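Local coordinates for hypothetical protein ybgI (Escherichia coli, Escherichia coli O157:H7, PDB 1NMO), which binds a pair of metal ions within a toroidal homohexamer and may take part in degrading radiation-damaged nucleotides, at residues P162-Q176 / F185-T199. Numbering follows the deposited sequence.
Sequences PEVVQRVAWCTGGGQ and FGVDAFITGEVSEQT
Asp188 reaches across to the start of strand 165-170, its OD2 accepting two backbone N-H groups: Gln166 N, 2.7 Å away, meets the anti lone pair, while Arg167 N comes from above the carboxylate plane. Aspartate suits the place because its short side chain, CG turned beside its own backbone N (chi1 -54°), brings the carboxylate here while Asp188 N bonds back to Arg167 O. The strands then run parallel, Ala169 N to Ala189 O (2.9 Å), Ile191 N to Ala169 O and Cys171 N to Ile191 O. Ala189 is small enough for Val165 CG1 to close on its CB at 3.8 Å; on the face with Ala189, Val168 CG1 meets Ile191 CD1. On the other, Phe190 CZ points edge-on, in plane, at Gly175 O (3.4 Å). At the end of strand 189-192, Thr192 OG1, anti to its backbone N (chi1 180°), donates to Cys171 O and weakly accepts from Gly175 N; Gly173 O receives Glu194 N. Gly173 suits its positive phi (82°), where a side chain would jam against the preceding carbonyl O; a CB on Gly175 would strike Thr192 OG1. Both loops border the dinuclear iron site in its second shell: Thr172 OG1 bonds to the ligand Glu219, Glu194 OE2 to the ligand His215. This is a beta-alpha-beta crossover through helix 179-185, its strands flanked by strands 128-137 and 209-212, with helix 108-116 packed on Trp170 and Ile191.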
loop_
_atom_site.group_PDB
_atom_site.type_symbol
_atom_site.label_atom_id
_atom_site.label_comp_id
_atom_site.label_asym_id
_atom_site.label_seq_id
_atom_site.Cartn_x
_atom_site.Cartn_y
_atom_site.Cartn_z
ATOM N N PRO A 162 -15.649 -27.797 -17.348
ATOM C CA PRO A 162 -14.857 -28.651 -18.253
ATOM C C PRO A 162 -13.378 -28.223 -18.191
ATOM O O PRO A 162 -13.093 -27.164 -17.625
ATOM C CB PRO A 162 -15.507 -28.386 -19.642
ATOM C CG PRO A 162 -16.897 -27.903 -19.327
ATOM C CD PRO A 162 -16.763 -27.124 -18.058
ATOM N N GLU A 163 -12.442 -29.001 -18.754
ATOM C CA GLU A 163 -11.009 -28.645 -18.708
ATOM C C GLU A 163 -10.676 -27.700 -19.843
ATOM O O GLU A 163 -9.646 -27.056 -19.872
ATOM C CB GLU A 163 -10.119 -29.903 -18.784
ATOM C CG GLU A 163 -10.534 -30.999 -19.778
ATOM C CD GLU A 163 -9.382 -32.050 -20.019
ATOM O OE1 GLU A 163 -8.528 -31.783 -20.938
ATOM O OE2 GLU A 163 -9.318 -33.113 -19.276
ATOM N N VAL A 164 -11.569 -27.659 -20.812
ATOM C CA VAL A 164 -11.424 -26.754 -21.940
ATOM C C VAL A 164 -12.787 -26.130 -22.169
ATOM O O VAL A 164 -13.824 -26.792 -21.991
ATOM C CB VAL A 164 -10.974 -27.508 -23.197
ATOM C CG1 VAL A 164 -10.823 -26.517 -24.378
ATOM C CG2 VAL A 164 -9.592 -28.161 -22.906
ATOM N N VAL A 165 -12.806 -24.861 -22.516
ATOM C CA VAL A 165 -14.074 -24.206 -22.782
ATOM C C VAL A 165 -14.212 -24.039 -24.285
ATOM O O VAL A 165 -13.376 -23.395 -24.957
ATOM C CB VAL A 165 -14.125 -22.798 -22.188
ATOM C CG1 VAL A 165 -15.330 -22.033 -22.744
ATOM C CG2 VAL A 165 -14.218 -22.880 -20.727
ATOM N N GLN A 166 -15.290 -24.573 -24.824
ATOM C CA GLN A 166 -15.518 -24.409 -26.266
ATOM C C GLN A 166 -16.856 -23.697 -26.536
ATOM O O GLN A 166 -16.885 -22.681 -27.191
ATOM C CB GLN A 166 -15.509 -25.807 -26.992
ATOM C CG GLN A 166 -16.109 -25.697 -28.407
ATOM C CD GLN A 166 -15.459 -26.639 -29.398
ATOM O OE1 GLN A 166 -15.361 -26.338 -30.608
ATOM N NE2 GLN A 166 -15.014 -27.771 -28.912
ATOM N N ARG A 167 -17.946 -24.260 -26.016
ATOM C CA ARG A 167 -19.304 -23.744 -26.222
ATOM C C ARG A 167 -19.622 -22.818 -25.078
ATOM O O ARG A 167 -19.431 -23.159 -23.916
ATOM C CB ARG A 167 -20.293 -24.949 -26.316
ATOM C CG ARG A 167 -21.770 -24.600 -26.374
ATOM C CD ARG A 167 -22.597 -25.924 -26.593
ATOM N NE ARG A 167 -22.218 -26.426 -27.915
ATOM C CZ ARG A 167 -23.078 -26.851 -28.832
ATOM N NH1 ARG A 167 -24.386 -26.864 -28.551
ATOM N NH2 ARG A 167 -22.625 -27.163 -30.070
ATOM N N VAL A 168 -20.115 -21.645 -25.406
ATOM C CA VAL A 168 -20.381 -20.590 -24.425
ATOM C C VAL A 168 -21.762 -19.920 -24.585
ATOM O O VAL A 168 -22.389 -20.027 -25.659
ATOM C CB VAL A 168 -19.314 -19.521 -24.664
ATOM C CG1 VAL A 168 -19.550 -18.355 -23.791
ATOM C CG2 VAL A 168 -17.964 -20.112 -24.375
ATOM N N ALA A 169 -22.316 -19.305 -23.535
ATOM C CA ALA A 169 -23.554 -18.553 -23.827
ATOM C C ALA A 169 -23.310 -17.279 -23.003
ATOM O O ALA A 169 -22.430 -17.276 -22.143
ATOM C CB ALA A 169 -24.830 -19.295 -23.403
ATOM N N TRP A 170 -24.054 -16.202 -23.212
ATOM C CA TRP A 170 -23.722 -15.021 -22.471
ATOM C C TRP A 170 -24.866 -14.079 -22.511
ATOM O O TRP A 170 -25.763 -14.262 -23.341
ATOM C CB TRP A 170 -22.510 -14.370 -23.121
ATOM C CG TRP A 170 -22.699 -13.896 -24.553
ATOM C CD1 TRP A 170 -23.064 -12.657 -24.971
ATOM C CD2 TRP A 170 -22.559 -14.694 -25.757
ATOM N NE1 TRP A 170 -23.169 -12.621 -26.353
ATOM C CE2 TRP A 170 -22.862 -13.852 -26.859
ATOM C CE3 TRP A 170 -22.207 -16.049 -26.004
ATOM C CZ2 TRP A 170 -22.814 -14.308 -28.191
ATOM C CZ3 TRP A 170 -22.164 -16.523 -27.341
ATOM C CH2 TRP A 170 -22.465 -15.653 -28.403
ATOM N N CYS A 171 -24.863 -13.087 -21.626
ATOM C CA CYS A 171 -25.890 -12.036 -21.662
ATOM C C CYS A 171 -25.144 -10.875 -21.053
ATOM O O CYS A 171 -24.681 -11.038 -19.959
ATOM C CB CYS A 171 -27.129 -12.351 -20.794
ATOM S SG CYS A 171 -28.357 -10.977 -20.908
ATOM N N THR A 172 -24.988 -9.732 -21.730
ATOM C CA THR A 172 -24.264 -8.660 -21.104
ATOM C C THR A 172 -25.085 -7.986 -19.916
ATOM O O THR A 172 -26.283 -8.135 -19.803
ATOM C CB THR A 172 -23.944 -7.536 -22.108
ATOM O OG1 THR A 172 -25.190 -6.915 -22.470
ATOM C CG2 THR A 172 -23.125 -8.044 -23.343
ATOM N N GLY A 173 -24.417 -7.281 -19.005
ATOM C CA GLY A 173 -25.166 -6.601 -17.967
ATOM C C GLY A 173 -25.579 -7.444 -16.811
ATOM O O GLY A 173 -24.807 -8.296 -16.352
ATOM N N GLY A 174 -26.782 -7.214 -16.302
ATOM C CA GLY A 174 -27.223 -8.041 -15.183
ATOM C C GLY A 174 -27.937 -9.295 -15.678
ATOM O O GLY A 174 -29.127 -9.461 -15.378
ATOM N N GLY A 175 -27.246 -10.142 -16.470
ATOM C CA GLY A 175 -27.861 -11.354 -16.980
ATOM C C GLY A 175 -27.594 -12.610 -16.169
ATOM O O GLY A 175 -27.876 -13.699 -16.627
ATOM N N GLN A 176 -27.089 -12.478 -14.940
ATOM C CA GLN A 176 -26.748 -13.648 -14.142
ATOM C C GLN A 176 -27.868 -14.620 -13.972
ATOM O O GLN A 176 -27.634 -15.789 -13.694
ATOM C CB GLN A 176 -26.433 -13.333 -12.659
ATOM C CG GLN A 176 -25.825 -12.046 -12.197
ATOM C CD GLN A 176 -26.739 -10.831 -12.190
ATOM O OE1 GLN A 176 -27.006 -10.290 -13.259
ATOM N NE2 GLN A 176 -27.185 -10.357 -10.978
ATOM N N PHE A 185 -29.485 -25.822 -21.515
ATOM C CA PHE A 185 -29.165 -25.867 -22.937
ATOM C C PHE A 185 -27.911 -26.691 -23.220
ATOM O O PHE A 185 -27.892 -27.509 -24.165
ATOM C CB PHE A 185 -29.001 -24.457 -23.468
ATOM C CG PHE A 185 -28.806 -24.401 -24.944
ATOM C CD1 PHE A 185 -29.905 -24.461 -25.801
ATOM C CD2 PHE A 185 -27.534 -24.384 -25.464
ATOM C CE1 PHE A 185 -29.731 -24.517 -27.182
ATOM C CE2 PHE A 185 -27.321 -24.438 -26.818
ATOM C CZ PHE A 185 -28.422 -24.509 -27.699
ATOM N N GLY A 186 -26.879 -26.501 -22.385
ATOM C CA GLY A 186 -25.616 -27.225 -22.499
ATOM C C GLY A 186 -24.495 -26.311 -22.965
ATOM O O GLY A 186 -24.305 -26.049 -24.174
ATOM N N VAL A 187 -23.731 -25.761 -22.041
ATOM C CA VAL A 187 -22.619 -24.940 -22.496
ATOM C C VAL A 187 -21.447 -25.270 -21.576
ATOM O O VAL A 187 -21.656 -25.910 -20.563
ATOM C CB VAL A 187 -22.964 -23.462 -22.365
ATOM C CG1 VAL A 187 -24.118 -23.111 -23.323
ATOM C CG2 VAL A 187 -23.382 -23.163 -20.845
ATOM N N ASP A 188 -20.228 -24.839 -21.904
ATOM C CA ASP A 188 -19.135 -25.113 -20.985
ATOM C C ASP A 188 -18.972 -23.823 -20.131
ATOM O O ASP A 188 -18.526 -23.874 -18.967
ATOM C CB ASP A 188 -17.806 -25.321 -21.731
ATOM C CG ASP A 188 -17.872 -26.381 -22.813
ATOM O OD1 ASP A 188 -18.589 -27.377 -22.622
ATOM O OD2 ASP A 188 -17.169 -26.237 -23.842
ATOM N N ALA A 189 -19.309 -22.661 -20.693
ATOM C CA ALA A 189 -19.143 -21.431 -19.905
ATOM C C ALA A 189 -20.299 -20.462 -20.142
ATOM O O ALA A 189 -20.965 -20.522 -21.220
ATOM C CB ALA A 189 -17.847 -20.800 -20.249
ATOM N N PHE A 190 -20.584 -19.627 -19.134
ATOM C CA PHE A 190 -21.661 -18.582 -19.232
ATOM C C PHE A 190 -20.986 -17.338 -18.764
ATOM O O PHE A 190 -20.304 -17.357 -17.722
ATOM C CB PHE A 190 -22.885 -18.881 -18.333
ATOM C CG PHE A 190 -23.926 -17.798 -18.362
ATOM C CD1 PHE A 190 -24.617 -17.492 -19.532
ATOM C CD2 PHE A 190 -24.236 -17.062 -17.193
ATOM C CE1 PHE A 190 -25.619 -16.473 -19.573
ATOM C CE2 PHE A 190 -25.210 -16.068 -17.210
ATOM C CZ PHE A 190 -25.923 -15.759 -18.423
ATOM N N ILE A 191 -21.140 -16.253 -19.521
ATOM C CA ILE A 191 -20.503 -14.968 -19.232
ATOM C C ILE A 191 -21.539 -13.885 -19.079
ATOM O O ILE A 191 -22.423 -13.776 -19.948
ATOM C CB ILE A 191 -19.625 -14.500 -20.437
ATOM C CG1 ILE A 191 -18.673 -15.588 -20.808
ATOM C CG2 ILE A 191 -18.804 -13.187 -20.092
ATOM C CD1 ILE A 191 -17.921 -15.261 -22.045
ATOM N N THR A 192 -21.519 -13.070 -18.023
ATOM C CA THR A 192 -22.552 -12.021 -18.062
ATOM C C THR A 192 -21.888 -10.842 -17.409
ATOM O O THR A 192 -20.672 -10.809 -17.377
ATOM C CB THR A 192 -23.798 -12.449 -17.356
ATOM O OG1 THR A 192 -24.752 -11.379 -17.436
ATOM C CG2 THR A 192 -23.518 -12.733 -15.871
ATOM N N GLY A 193 -22.619 -9.871 -16.876
ATOM C CA GLY A 193 -21.884 -8.749 -16.268
ATOM C C GLY A 193 -21.779 -8.805 -14.741
ATOM O O GLY A 193 -20.728 -8.651 -14.148
ATOM N N GLU A 194 -22.906 -9.038 -14.097
ATOM C CA GLU A 194 -22.954 -9.063 -12.646
ATOM C C GLU A 194 -23.077 -10.486 -12.124
ATOM O O GLU A 194 -23.222 -11.445 -12.901
ATOM C CB GLU A 194 -24.155 -8.257 -12.181
ATOM C CG GLU A 194 -24.368 -6.989 -12.882
ATOM C CD GLU A 194 -25.294 -6.090 -12.074
ATOM O OE1 GLU A 194 -25.813 -6.627 -11.064
ATOM O OE2 GLU A 194 -25.509 -4.865 -12.423
ATOM N N VAL A 195 -23.026 -10.608 -10.793
ATOM C CA VAL A 195 -23.125 -11.883 -10.116
ATOM C C VAL A 195 -23.982 -11.720 -8.841
ATOM O O VAL A 195 -23.951 -10.656 -8.186
ATOM C CB VAL A 195 -21.705 -12.434 -9.751
ATOM C CG1 VAL A 195 -21.072 -11.608 -8.621
ATOM C CG2 VAL A 195 -21.761 -13.915 -9.336
ATOM N N SER A 196 -24.793 -12.740 -8.523
ATOM C CA SER A 196 -25.524 -12.700 -7.273
ATOM C C SER A 196 -25.128 -13.920 -6.428
ATOM O O SER A 196 -24.345 -14.843 -6.856
ATOM C CB SER A 196 -27.032 -12.659 -7.485
ATOM O OG SER A 196 -27.363 -11.436 -8.136
ATOM N N GLU A 197 -25.626 -13.932 -5.204
ATOM C CA GLU A 197 -25.258 -15.043 -4.309
ATOM C C GLU A 197 -25.612 -16.396 -4.959
ATOM O O GLU A 197 -24.826 -17.333 -4.981
ATOM C CB GLU A 197 -26.022 -14.841 -2.964
ATOM C CG GLU A 197 -25.666 -15.755 -1.741
ATOM C CD GLU A 197 -26.272 -17.143 -1.861
ATOM O OE1 GLU A 197 -27.331 -17.195 -2.533
ATOM O OE2 GLU A 197 -25.703 -18.147 -1.312
ATOM N N GLN A 198 -26.778 -16.490 -5.559
ATOM C CA GLN A 198 -27.175 -17.790 -6.051
ATOM C C GLN A 198 -26.450 -18.301 -7.282
ATOM O O GLN A 198 -26.377 -19.510 -7.485
ATOM C CB GLN A 198 -28.664 -17.747 -6.293
ATOM C CG GLN A 198 -29.006 -16.785 -7.402
ATOM C CD GLN A 198 -30.456 -16.445 -7.351
ATOM O OE1 GLN A 198 -31.343 -17.340 -7.603
ATOM N NE2 GLN A 198 -30.758 -15.169 -6.980
ATOM N N THR A 199 -25.993 -17.359 -8.123
ATOM C CA THR A 199 -25.258 -17.620 -9.364
ATOM C C THR A 199 -24.095 -18.604 -9.133
ATOM O O THR A 199 -23.839 -19.523 -9.944
ATOM C CB THR A 199 -24.609 -16.322 -9.917
ATOM O OG1 THR A 199 -25.507 -15.193 -9.807
ATOM C CG2 THR A 199 -24.229 -16.535 -11.389
HETATM O O HOH W 1 -14.619 -28.445 -23.841
HETATM O O HOH W 2 -27.979 -16.567 -10.999
#